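Local atomic coordinates of sortase (Actinomyces oris, PDB entry 2XWG), a protein that probably cleaves and joins pilin subunits by a cysteine-dependent transpeptidation during fimbrial assembly, as class C sortases do, and binds calcium. Residues A[94-99]-A[137-142]; A[101-106]-A[114-119]; A[142-147]-A[204-209]. All blocks are in the same frame, centred on the assembly; numbering follows the deposited sequence.

Contact 1 of 3, residues A[94-99]-A[137-142]. With CA (calcium ion), chain G.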
loop_
_atom_site.group_PDB
_atom_site.type_symbol
_atom_site.label_atom_id
_atom_site.label_comp_id
_atom_site.label_asym_id
_atom_site.label_seq_id
_atom_site.Cartn_x
_atom_site.Cartn_y
_atom_site.Cartn_z
ATOM N N HIS A 94 -5.677 -15.143 -1.961
ATOM C CA HIS A 94 -6.807 -15.409 -2.835
ATOM C C HIS A 94 -7.570 -14.127 -3.138
ATOM O O HIS A 94 -8.336 -14.074 -4.087
ATOM C CB HIS A 94 -7.757 -16.443 -2.223
ATOM C CG HIS A 94 -7.417 -17.857 -2.564
ATOM N ND1 HIS A 94 -6.889 -18.740 -1.644
ATOM C CD2 HIS A 94 -7.537 -18.548 -3.721
ATOM C CE1 HIS A 94 -6.697 -19.912 -2.220
ATOM N NE2 HIS A 94 -7.082 -19.824 -3.482
ATOM N N GLU A 95 -7.371 -13.087 -2.340
ATOM C CA GLU A 95 -8.061 -11.841 -2.622
ATOM C C GLU A 95 -7.385 -11.115 -3.771
ATOM O O GLU A 95 -6.174 -11.198 -3.939
ATOM C CB GLU A 95 -8.133 -10.968 -1.381
ATOM C CG GLU A 95 -8.858 -11.645 -0.234
ATOM C CD GLU A 95 -10.345 -11.808 -0.508
ATOM O OE1 GLU A 95 -10.847 -11.202 -1.485
ATOM O OE2 GLU A 95 -11.016 -12.531 0.262
ATOM N N MET A 96 -8.179 -10.432 -4.580
ATOM C CA MET A 96 -7.666 -9.661 -5.700
ATOM C C MET A 96 -6.650 -10.430 -6.547
ATOM O O MET A 96 -5.563 -9.910 -6.823
ATOM C CB MET A 96 -7.056 -8.370 -5.174
ATOM C CG MET A 96 -7.999 -7.594 -4.291
ATOM S SD MET A 96 -7.401 -5.941 -3.898
ATOM C CE MET A 96 -7.726 -5.070 -5.429
ATOM N N ASP A 97 -7.011 -11.649 -6.965
ATOM C CA ASP A 97 -6.069 -12.557 -7.624
ATOM C C ASP A 97 -6.413 -12.918 -9.086
ATOM O O ASP A 97 -5.873 -13.883 -9.649
ATOM C CB ASP A 97 -5.841 -13.833 -6.781
ATOM C CG ASP A 97 -6.966 -14.883 -6.936
ATOM O OD1 ASP A 97 -8.173 -14.520 -7.000
ATOM O OD2 ASP A 97 -6.628 -16.092 -6.989
ATOM N N ILE A 98 -7.290 -12.136 -9.704
ATOM C CA ILE A 98 -7.600 -12.340 -11.115
ATOM C C ILE A 98 -6.348 -12.251 -11.986
ATOM O O ILE A 98 -6.087 -13.142 -12.790
ATOM C CB ILE A 98 -8.582 -11.299 -11.643
ATOM C CG1 ILE A 98 -9.842 -11.250 -10.788
ATOM C CG2 ILE A 98 -8.940 -11.621 -13.078
ATOM C CD1 ILE A 98 -10.792 -10.113 -11.185
ATOM N N ASP A 99 -5.601 -11.154 -11.843
ATOM C CA ASP A 99 -4.319 -10.961 -12.530
ATOM C C ASP A 99 -3.179 -11.132 -11.538
ATOM O O ASP A 99 -3.385 -11.148 -10.314
ATOM C CB ASP A 99 -4.216 -9.557 -13.134
ATOM C CG ASP A 99 -5.268 -9.286 -14.195
ATOM O OD1 ASP A 99 -5.457 -10.160 -15.081
ATOM O OD2 ASP A 99 -5.900 -8.194 -14.141
ATOM N N LEU A 137 -6.991 -4.090 1.710
ATOM C CA LEU A 137 -6.727 -4.220 0.283
ATOM C C LEU A 137 -7.003 -2.890 -0.405
ATOM O O LEU A 137 -7.888 -2.156 0.017
ATOM C CB LEU A 137 -7.619 -5.321 -0.300
ATOM C CG LEU A 137 -7.429 -6.704 0.326
ATOM C CD1 LEU A 137 -8.390 -7.705 -0.270
ATOM C CD2 LEU A 137 -5.994 -7.177 0.175
ATOM N N PRO A 138 -6.259 -2.567 -1.473
ATOM C CA PRO A 138 -6.442 -1.259 -2.123
ATOM C C PRO A 138 -7.666 -1.185 -3.048
ATOM O O PRO A 138 -7.508 -1.068 -4.275
ATOM C CB PRO A 138 -5.166 -1.106 -2.954
ATOM C CG PRO A 138 -4.749 -2.500 -3.266
ATOM C CD PRO A 138 -5.168 -3.348 -2.089
ATOM N N VAL A 139 -8.863 -1.250 -2.470
ATOM C CA VAL A 139 -10.101 -1.102 -3.232
ATOM C C VAL A 139 -10.900 0.047 -2.637
ATOM O O VAL A 139 -12.077 0.239 -2.959
ATOM C CB VAL A 139 -10.963 -2.390 -3.209
ATOM C CG1 VAL A 139 -10.434 -3.444 -4.192
ATOM C CG2 VAL A 139 -11.041 -2.948 -1.791
ATOM N N GLY A 140 -10.257 0.827 -1.776
ATOM C CA GLY A 140 -10.918 1.984 -1.208
ATOM C C GLY A 140 -12.157 1.626 -0.400
ATOM O O GLY A 140 -12.393 0.462 -0.071
ATOM N N GLY A 141 -12.960 2.629 -0.069
ATOM C CA GLY A 141 -14.156 2.380 0.704
ATOM C C GLY A 141 -13.936 2.813 2.133
ATOM O O GLY A 141 -12.838 3.236 2.482
ATOM N N PRO A 142 -14.968 2.681 2.979
ATOM C CA PRO A 142 -14.975 3.338 4.288
ATOM C C PRO A 142 -14.348 2.469 5.375
ATOM O O PRO A 142 -14.438 1.242 5.308
ATOM C CB PRO A 142 -16.465 3.513 4.546
ATOM C CG PRO A 142 -17.139 2.336 3.763
ATOM C CD PRO A 142 -16.110 1.763 2.822
HETATM CA CA CA G . -10.615 -14.096 -5.526
#
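Met96 meets Leu137, Pro138 and Val139 in a buried apolar contact between two loops, one running from helix 87-93 to strand 103-107, the other from strand 129-131 to strand 144-149. No hydrogen bond crosses between them; thioether and aliphatic groups do the work. Met96 makes most of the contacts, through SD and CE. The Met96 and Leu137 side chains slide past each other in opposite directions, with Met96 SD 3.7 Å from Leu137 CB and 3.9 Å from Pro138 CD. A bend at the last torsion (chi3 76°) then turns the methyl group aside, and Met96 CE meets Val139 CG1 tip to tip at 3.4 Å. Glu95 adds its aliphatic root: its side chain and that of Leu137 cross at about a right angle, Leu137 CD1 lying 3.5 Å from Glu95 CB. The carboxylate turns elsewhere, Glu95 OE1 being hydrogen-bonded to Ser61 OG of helix 55-68. Pro138 is the centre of an inverse gamma turn, with Val139 N bonded to Leu137 O at 2.8 Å, and this tight bend presents three consecutive residues to one methionine. The arrangement lies where the N-terminal helix 55-68 packs against the sortase barrel, and Tyr65 of that helix touches both Glu95 and Leu137. The loop around Met96 is also tied to a calcium ion, by the main-chain His94 O at 2.7 Å and the carboxylate Asp97 OD1 at 2.9 Å, with Glu58 OE2 of helix 55-68 as the third protein ligand.

Contact 2 of 3, residues A[101-106]-A[114-119]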
loop_
_atom_site.group_PDB
_atom_site.type_symbol
_atom_site.label_atom_id
_atom_site.label_comp_id
_atom_site.label_asym_id
_atom_site.label_seq_id
_atom_site.Cartn_x
_atom_site.Cartn_y
_atom_site.Cartn_z
ATOM N N VAL A 101 -0.967 -9.002 -11.012
ATOM C CA VAL A 101 -0.871 -7.679 -10.406
ATOM C C VAL A 101 -2.121 -7.383 -9.588
ATOM O O VAL A 101 -3.217 -7.443 -10.109
ATOM C CB VAL A 101 -0.734 -6.630 -11.488
ATOM C CG1 VAL A 101 -0.850 -5.254 -10.906
ATOM C CG2 VAL A 101 0.593 -6.805 -12.208
ATOM N N MET A 102 -1.975 -7.075 -8.304
ATOM C CA MET A 102 -3.137 -6.765 -7.483
ATOM C C MET A 102 -3.776 -5.423 -7.886
ATOM O O MET A 102 -5.005 -5.300 -7.992
ATOM C CB MET A 102 -2.758 -6.802 -6.003
ATOM C CG MET A 102 -3.597 -5.914 -5.108
ATOM S SD MET A 102 -3.157 -5.989 -3.353
ATOM C CE MET A 102 -2.582 -7.654 -3.162
ATOM N N ALA A 103 -2.941 -4.423 -8.151
ATOM C CA ALA A 103 -3.421 -3.081 -8.496
ATOM C C ALA A 103 -2.277 -2.257 -9.090
ATOM O O ALA A 103 -1.136 -2.727 -9.184
ATOM C CB ALA A 103 -3.989 -2.383 -7.271
ATOM N N ARG A 104 -2.581 -1.026 -9.483
ATOM C CA ARG A 104 -1.571 -0.140 -10.055
ATOM C C ARG A 104 -1.626 1.224 -9.412
ATOM O O ARG A 104 -2.719 1.718 -9.124
ATOM C CB ARG A 104 -1.822 0.059 -11.536
ATOM C CG ARG A 104 -1.514 -1.121 -12.337
ATOM C CD ARG A 104 -0.965 -0.681 -13.648
ATOM N NE ARG A 104 0.153 -1.542 -13.996
ATOM C CZ ARG A 104 1.437 -1.181 -13.989
ATOM N NH1 ARG A 104 1.813 0.074 -13.678
ATOM N NH2 ARG A 104 2.352 -2.094 -14.324
ATOM N N ILE A 105 -0.468 1.867 -9.242
ATOM C CA ILE A 105 -0.443 3.205 -8.670
ATOM C C ILE A 105 0.307 4.146 -9.557
ATOM O O ILE A 105 1.339 3.788 -10.102
ATOM C CB ILE A 105 0.236 3.226 -7.305
ATOM C CG1 ILE A 105 0.235 4.654 -6.741
ATOM C CG2 ILE A 105 1.659 2.695 -7.399
ATOM C CD1 ILE A 105 0.543 4.670 -5.290
ATOM N N VAL A 106 -0.212 5.355 -9.704
ATOM C CA VAL A 106 0.450 6.378 -10.492
ATOM C C VAL A 106 0.465 7.644 -9.659
ATOM O O VAL A 106 -0.576 8.076 -9.156
ATOM C CB VAL A 106 -0.245 6.641 -11.851
ATOM C CG1 VAL A 106 -1.673 6.968 -11.638
ATOM C CG2 VAL A 106 0.433 7.798 -12.584
ATOM N N LEU A 114 3.605 2.199 -11.188
ATOM C CA LEU A 114 4.063 0.880 -10.747
ATOM C C LEU A 114 2.909 -0.093 -10.449
ATOM O O LEU A 114 1.833 0.338 -10.052
ATOM C CB LEU A 114 4.907 1.022 -9.478
ATOM C CG LEU A 114 6.234 1.769 -9.570
ATOM C CD1 LEU A 114 6.764 2.089 -8.168
ATOM C CD2 LEU A 114 7.235 0.932 -10.351
ATOM N N PRO A 115 3.149 -1.411 -10.625
ATOM C CA PRO A 115 2.246 -2.486 -10.234
ATOM C C PRO A 115 2.354 -2.740 -8.754
ATOM O O PRO A 115 3.416 -2.481 -8.191
ATOM C CB PRO A 115 2.820 -3.688 -10.969
ATOM C CG PRO A 115 4.262 -3.406 -11.037
ATOM C CD PRO A 115 4.324 -1.945 -11.329
ATOM N N ILE A 116 1.279 -3.245 -8.146
ATOM C CA ILE A 116 1.212 -3.552 -6.722
ATOM C C ILE A 116 0.974 -5.052 -6.575
ATOM O O ILE A 116 0.117 -5.614 -7.246
ATOM C CB ILE A 116 0.040 -2.820 -6.091
ATOM C CG1 ILE A 116 0.265 -1.320 -6.176
ATOM C CG2 ILE A 116 -0.149 -3.239 -4.670
ATOM C CD1 ILE A 116 -0.930 -0.499 -5.808
ATOM N N TYR A 117 1.741 -5.700 -5.709
ATOM C CA TYR A 117 1.624 -7.130 -5.505
ATOM C C TYR A 117 1.334 -7.425 -4.047
ATOM O O TYR A 117 1.577 -6.583 -3.168
ATOM C CB TYR A 117 2.926 -7.839 -5.883
ATOM C CG TYR A 117 3.355 -7.663 -7.318
ATOM C CD1 TYR A 117 2.760 -8.390 -8.330
ATOM C CD2 TYR A 117 4.372 -6.776 -7.659
ATOM C CE1 TYR A 117 3.159 -8.246 -9.646
ATOM C CE2 TYR A 117 4.770 -6.617 -8.974
ATOM C CZ TYR A 117 4.157 -7.365 -9.965
ATOM O OH TYR A 117 4.544 -7.214 -11.284
ATOM N N HIS A 118 0.816 -8.626 -3.799
ATOM C CA HIS A 118 0.578 -9.119 -2.447
ATOM C C HIS A 118 1.891 -9.199 -1.687
ATOM O O HIS A 118 2.862 -9.740 -2.198
ATOM C CB HIS A 118 0.012 -10.541 -2.502
ATOM C CG HIS A 118 -1.405 -10.629 -2.975
ATOM N ND1 HIS A 118 -1.741 -10.692 -4.311
ATOM C CD2 HIS A 118 -2.571 -10.703 -2.288
ATOM C CE1 HIS A 118 -3.053 -10.774 -4.424
ATOM N NE2 HIS A 118 -3.580 -10.776 -3.211
ATOM N N GLY A 119 1.908 -8.703 -0.457
ATOM C CA GLY A 119 3.023 -8.922 0.455
ATOM C C GLY A 119 4.217 -7.983 0.326
ATOM O O GLY A 119 4.284 -7.158 -0.597
#
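Strands 103-106 and 114-118 run antiparallel, their short axes at 141° and 4.5 Å apart at closest approach, as the two arms of a beta hairpin at the start of the sortase sheet. Ile105 and Leu114 form a hydrogen-bonded pair, with Ile105 N to Leu114 O at 2.9 Å and Leu114 N to Ile105 O at 3.0 Å. Near the other end a classic beta bulge breaks the regular ladder: Ile116 is set against two residues, Met102 and Ala103. Ile116 O receives a bond from Met102 N at 2.8 Å and a weak one from Ala103 N, while Ile116 N donates to Ala103 O at 2.7 Å. Ile116 CD1 lies between Ala103 CB and Ile105 CB, since CG1 stands anti to the carbonyl carbon (chi1 -64°). Around this face, Val129 and His131 of strand 129-131 pack on Ile116. Beyond the bulge, His118 NE2 is hydrogen-bonded to Glu95 O. Arg104 and Pro115 project from the face opposite Ala103, Ile105 and Ile116, as a non-hydrogen-bonded pair. Bends at chi2 and chi3 fold the arginine back over its neighbour, laying one guanidinium face over Pro115 N and bringing Arg104 NH2 to 3.6 Å from Pro115 CD.

Contact 3 of 3, residues A[142-147]-A[204-209]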
loop_
_atom_site.group_PDB
_atom_site.type_symbol
_atom_site.label_atom_id
_atom_site.label_comp_id
_atom_site.label_asym_id
_atom_site.label_seq_id
_atom_site.Cartn_x
_atom_site.Cartn_y
_atom_site.Cartn_z
ATOM N N PRO A 142 -14.968 2.681 2.979
ATOM C CA PRO A 142 -14.975 3.338 4.288
ATOM C C PRO A 142 -14.348 2.469 5.375
ATOM O O PRO A 142 -14.438 1.242 5.308
ATOM C CB PRO A 142 -16.465 3.513 4.546
ATOM C CG PRO A 142 -17.139 2.336 3.763
ATOM C CD PRO A 142 -16.110 1.763 2.822
ATOM N N SER A 143 -13.724 3.097 6.364
ATOM C CA SER A 143 -12.995 2.351 7.388
ATOM C C SER A 143 -11.930 1.462 6.738
ATOM O O SER A 143 -11.800 0.273 7.056
ATOM C CB SER A 143 -13.953 1.508 8.241
ATOM O OG SER A 143 -14.913 2.324 8.900
ATOM N N THR A 144 -11.176 2.039 5.810
ATOM C CA THR A 144 -10.100 1.296 5.170
ATOM C C THR A 144 -8.846 2.135 5.180
ATOM O O THR A 144 -8.879 3.341 4.937
ATOM C CB THR A 144 -10.423 0.904 3.712
ATOM O OG1 THR A 144 -10.419 2.074 2.883
ATOM C CG2 THR A 144 -11.780 0.221 3.626
ATOM N N HIS A 145 -7.736 1.478 5.469
ATOM C CA HIS A 145 -6.439 2.114 5.417
ATOM C C HIS A 145 -5.466 1.130 4.799
ATOM O O HIS A 145 -4.989 0.199 5.460
ATOM C CB HIS A 145 -5.970 2.494 6.812
ATOM C CG HIS A 145 -4.750 3.350 6.812
ATOM N ND1 HIS A 145 -4.122 3.748 7.968
ATOM C CD2 HIS A 145 -4.041 3.879 5.791
ATOM C CE1 HIS A 145 -3.079 4.499 7.659
ATOM N NE2 HIS A 145 -3.007 4.592 6.346
ATOM N N SER A 146 -5.195 1.338 3.519
ATOM C CA SER A 146 -4.345 0.443 2.747
ATOM C C SER A 146 -2.925 0.994 2.748
ATOM O O SER A 146 -2.713 2.188 2.488
ATOM C CB SER A 146 -4.879 0.364 1.316
ATOM O OG SER A 146 -4.360 -0.750 0.643
ATOM N N VAL A 147 -1.956 0.134 3.043
ATOM C CA VAL A 147 -0.570 0.571 3.167
ATOM C C VAL A 147 0.278 -0.016 2.048
ATOM O O VAL A 147 0.393 -1.239 1.943
ATOM C CB VAL A 147 0.012 0.129 4.496
ATOM C CG1 VAL A 147 1.506 0.385 4.516
ATOM C CG2 VAL A 147 -0.669 0.875 5.626
ATOM N N GLY A 204 -14.387 5.190 9.454
ATOM C CA GLY A 204 -15.148 6.100 8.616
ATOM C C GLY A 204 -14.262 6.978 7.752
ATOM O O GLY A 204 -14.693 8.020 7.252
ATOM N N ARG A 205 -13.009 6.563 7.591
ATOM C CA ARG A 205 -12.083 7.215 6.667
ATOM C C ARG A 205 -11.531 6.225 5.637
ATOM O O ARG A 205 -11.343 5.033 5.927
ATOM C CB ARG A 205 -10.940 7.903 7.422
ATOM C CG ARG A 205 -11.313 9.241 8.059
ATOM C CD ARG A 205 -10.125 9.841 8.835
ATOM N NE ARG A 205 -9.276 10.748 8.048
ATOM C CZ ARG A 205 -8.030 11.098 8.385
ATOM N NH1 ARG A 205 -7.471 10.604 9.482
ATOM N NH2 ARG A 205 -7.328 11.933 7.623
ATOM N N ASP A 206 -11.295 6.744 4.436
ATOM C CA ASP A 206 -10.733 5.991 3.315
ATOM C C ASP A 206 -9.308 6.512 3.092
ATOM O O ASP A 206 -9.113 7.565 2.474
ATOM C CB ASP A 206 -11.614 6.229 2.071
ATOM C CG ASP A 206 -11.204 5.381 0.850
ATOM O OD1 ASP A 206 -10.028 4.949 0.778
ATOM O OD2 ASP A 206 -12.068 5.170 -0.048
ATOM N N LEU A 207 -8.311 5.810 3.617
ATOM C CA LEU A 207 -6.938 6.303 3.522
ATOM C C LEU A 207 -6.000 5.329 2.823
ATOM O O LEU A 207 -6.138 4.126 2.968
ATOM C CB LEU A 207 -6.374 6.532 4.919
ATOM C CG LEU A 207 -7.147 7.291 5.973
ATOM C CD1 LEU A 207 -6.400 7.181 7.285
ATOM C CD2 LEU A 207 -7.265 8.727 5.534
ATOM N N VAL A 208 -5.007 5.855 2.115
ATOM C CA VAL A 208 -3.880 5.032 1.666
ATOM C C VAL A 208 -2.552 5.657 2.074
ATOM O O VAL A 208 -2.324 6.835 1.831
ATOM C CB VAL A 208 -3.840 4.878 0.148
ATOM C CG1 VAL A 208 -2.505 4.305 -0.258
ATOM C CG2 VAL A 208 -4.963 3.986 -0.317
ATOM N N THR A 209 -1.670 4.870 2.678
ATOM C CA THR A 209 -0.331 5.348 3.000
ATOM C C THR A 209 0.757 4.699 2.136
ATOM O O THR A 209 0.858 3.466 2.057
ATOM C CB THR A 209 0.014 5.092 4.471
ATOM O OG1 THR A 209 -0.964 5.730 5.298
ATOM C CG2 THR A 209 1.386 5.657 4.805
HETATM O O HOH W 1 -7.979 2.424 1.802
#
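His145 and Thr209 share a short hydrogen bond, NE2 to OG1 at 2.6 Å, with the hydroxyl at the edge of the imidazole and close to its plane. Leu207 CD1 lies over one face of the same ring in a CH-pi contact, 4.1 Å from the centroid. A chi1 of -170° swings the imidazole away from its own amide, and the ring extends across Leu207 to Thr209, two residues further along the neighbouring strand. On the other face of the sheet, Thr144 and Asp206 lie side by side, and a water donates to both Thr144 OG1, itself also hydrogen-bonded to Gly141 O, and Leu207 O. Ser146 CB packs against Val208 CG2 on this face. At the start of both segments Gly204 N donates an almost straight bond (172°) to Ser143 OG, 3.0 Å away.

Behind these groups stands a parallel backbone ladder: Leu207 N bonds to Thr144 O at 2.9 Å, Ser146 N to Leu207 O at 3.0 Å, and Thr209 N to Ser146 O at 2.9 Å. Further out, Arg200 O holds His145 ND1, which together with Thr209 fixes the rotation of the ring, while Thr226 shares a bond with Thr209 OG1. Asp206 OD2 meets Arg229 in a salt bridge and Gly141 N in a hydrogen bond. Strands 144-149 and 206-214 are a parallel pair of the sortase beta-barrel, leading toward the predicted catalytic residues His151 and Cys213.

The three contacts illustrate how chemistry follows place within one fold. Contacts 2 and 3 both belong to the beta sheet, yet lie on opposite sides of the chain's centre with no direct touch; one is a partly buried antiparallel hairpin between close neighbours in sequence, the other a parallel pairing of distant strands, buried except at its Pro142 and Gly204 end. Contact 1 is buried too, but joins loops by apolar contact without a hydrogen bond between them, beside a calcium site. It bridges the other two: Pro138 CD packs against Met102 SD of contact 2 at 3.6 Å, while Gly141 N probably bonds to Asp206 OD2 of contact 3 at 2.7 Å. The segments of contacts 1 and 3 meet at Pro142.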